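Local coordinates for protein putative transcriptional coactivator P15 (Enterobacteria phage t5, PDB 4BG7) that probably binds DNA as a phage homolog of the eukaryotic transcription coactivator PC4 and is implicated in recombination-dependent DNA replication, at the interface of chains A and B. Coordinates in Å, arbitrary orientation; residue numbers count along the deposited sequence, not the author numbering. Chains: chain A/B, Putative transcriptional coactivator P15.

The interface of chains A and B. Residues chain A 19-21, 94, 97; chain B 71-72, 75.
B:Gln72, on helix 67-83 of one subunit, lies between A:Ile19 and A:Leu20 of strand 16-23 and A:Leu97 of helix 87-98 in the other. The patch illustrates how a helix wedged between a strand and a helix of its partner can join two copies of a PC4-type protein; its twin recurs across the two-fold axis.

The polar part is a side-chain-to-backbone hydrogen bond. The amide nitrogen NE2 of B:Gln72 donates to the carbonyl O of A:Ile19 at 3.0 Å. The acceptor lies near the plane of the glutamine amide, but the donor stands tilted by 23° from the carbonyl plane. The bond is also bent, 141° at the hydrogen. With CG anti to the backbone N (chi1 -172°) and the chain bent at chi2, the amide comes to lie between strand and helix, NE2 toward A:Ile19 O and OE1 toward the methyls of A:Leu97.

Apolar contacts flank the glutamine on both sides and continue along the helix pair. On the strand side, CG of B:Gln72 lies 3.8 Å from CA of A:Leu20, and the six-membered rim of A:Trp21 meets it through CE3 at 4.0 Å. On the helix side A:Leu97 crosses B:Gln72 at about a right angle, its CD1 3.4 Å from the glutamine CA. The A:Leu97 CB abuts CG of B:Tyr75 at 3.8 Å, at the root of the ring. One turn earlier, the methyl CB of A:Ala94 sits 4.0 Å from CA of B:Tyr75.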
loop_
_atom_site.group_PDB
_atom_site.type_symbol
_atom_site.label_atom_id
_atom_site.label_comp_id
_atom_site.label_asym_id
_atom_site.label_seq_id
_atom_site.Cartn_x
_atom_site.Cartn_y
_atom_site.Cartn_z
ATOM N N ILE A 19 -11.722 -1.800 2.571
ATOM C CA ILE A 19 -11.895 -0.484 2.062
ATOM C C ILE A 19 -10.929 0.516 2.703
ATOM O O ILE A 19 -10.764 0.517 3.893
ATOM C CB ILE A 19 -13.359 0.032 2.201
ATOM C CG1 ILE A 19 -14.348 -0.881 1.444
ATOM C CG2 ILE A 19 -13.410 1.423 1.604
ATOM C CD1 ILE A 19 -15.777 -1.009 2.007
ATOM N N LEU A 20 -10.307 1.344 1.896
ATOM C CA LEU A 20 -9.511 2.456 2.352
ATOM C C LEU A 20 -10.363 3.735 2.224
ATOM O O LEU A 20 -10.676 4.324 3.238
ATOM C CB LEU A 20 -8.206 2.577 1.553
ATOM C CG LEU A 20 -7.181 1.409 1.695
ATOM C CD1 LEU A 20 -5.917 1.677 0.922
ATOM C CD2 LEU A 20 -6.826 1.010 3.116
ATOM N N TRP A 21 -10.696 4.156 0.998
ATOM C CA TRP A 21 -11.494 5.372 0.736
ATOM C C TRP A 21 -12.061 5.405 -0.691
ATOM O O TRP A 21 -11.805 4.488 -1.491
ATOM C CB TRP A 21 -10.646 6.606 0.977
ATOM C CG TRP A 21 -9.274 6.491 0.380
ATOM C CD1 TRP A 21 -8.913 6.545 -0.960
ATOM C CD2 TRP A 21 -8.037 6.241 1.098
ATOM N NE1 TRP A 21 -7.535 6.379 -1.114
ATOM C CE2 TRP A 21 -6.963 6.221 0.098
ATOM C CE3 TRP A 21 -7.711 6.095 2.426
ATOM C CZ2 TRP A 21 -5.645 5.994 0.448
ATOM C CZ3 TRP A 21 -6.374 5.898 2.758
ATOM C CH2 TRP A 21 -5.373 5.853 1.790
ATOM N N ALA A 94 -5.745 4.128 14.446
ATOM C CA ALA A 94 -5.917 2.790 13.798
ATOM C C ALA A 94 -6.626 1.775 14.698
ATOM O O ALA A 94 -7.447 0.978 14.212
ATOM C CB ALA A 94 -4.596 2.205 13.305
ATOM N N LEU A 97 -10.178 2.763 14.611
ATOM C CA LEU A 97 -10.770 2.308 13.346
ATOM C C LEU A 97 -11.165 0.825 13.442
ATOM O O LEU A 97 -12.162 0.415 12.813
ATOM C CB LEU A 97 -9.855 2.599 12.143
ATOM C CG LEU A 97 -9.717 4.072 11.680
ATOM C CD1 LEU A 97 -8.762 4.329 10.494
ATOM C CD2 LEU A 97 -11.071 4.717 11.389
ATOM N N SER B 71 -3.950 6.624 9.022
ATOM C CA SER B 71 -4.570 5.752 10.019
ATOM C C SER B 71 -5.454 4.644 9.443
ATOM O O SER B 71 -5.515 3.510 9.992
ATOM C CB SER B 71 -5.427 6.538 10.988
ATOM O OG SER B 71 -4.583 7.437 11.706
ATOM N N GLN B 72 -6.159 5.035 8.380
ATOM C CA GLN B 72 -6.965 4.112 7.605
ATOM C C GLN B 72 -6.068 2.999 7.019
ATOM O O GLN B 72 -6.368 1.822 7.170
ATOM C CB GLN B 72 -7.696 4.890 6.499
ATOM C CG GLN B 72 -8.723 4.077 5.726
ATOM C CD GLN B 72 -9.833 3.525 6.590
ATOM O OE1 GLN B 72 -10.176 4.145 7.607
ATOM N NE2 GLN B 72 -10.404 2.341 6.203
ATOM N N TYR B 75 -4.566 0.698 9.891
ATOM C CA TYR B 75 -5.599 -0.218 10.320
ATOM C C TYR B 75 -5.824 -1.383 9.308
ATOM O O TYR B 75 -5.919 -2.535 9.678
ATOM C CB TYR B 75 -6.923 0.581 10.458
ATOM C CG TYR B 75 -8.140 -0.250 10.215
ATOM C CD1 TYR B 75 -8.448 -1.240 11.087
ATOM C CD2 TYR B 75 -8.960 -0.073 9.056
ATOM C CE1 TYR B 75 -9.548 -2.054 10.891
ATOM C CE2 TYR B 75 -10.072 -0.906 8.859
ATOM C CZ TYR B 75 -10.338 -1.885 9.806
ATOM O OH TYR B 75 -11.396 -2.770 9.749
#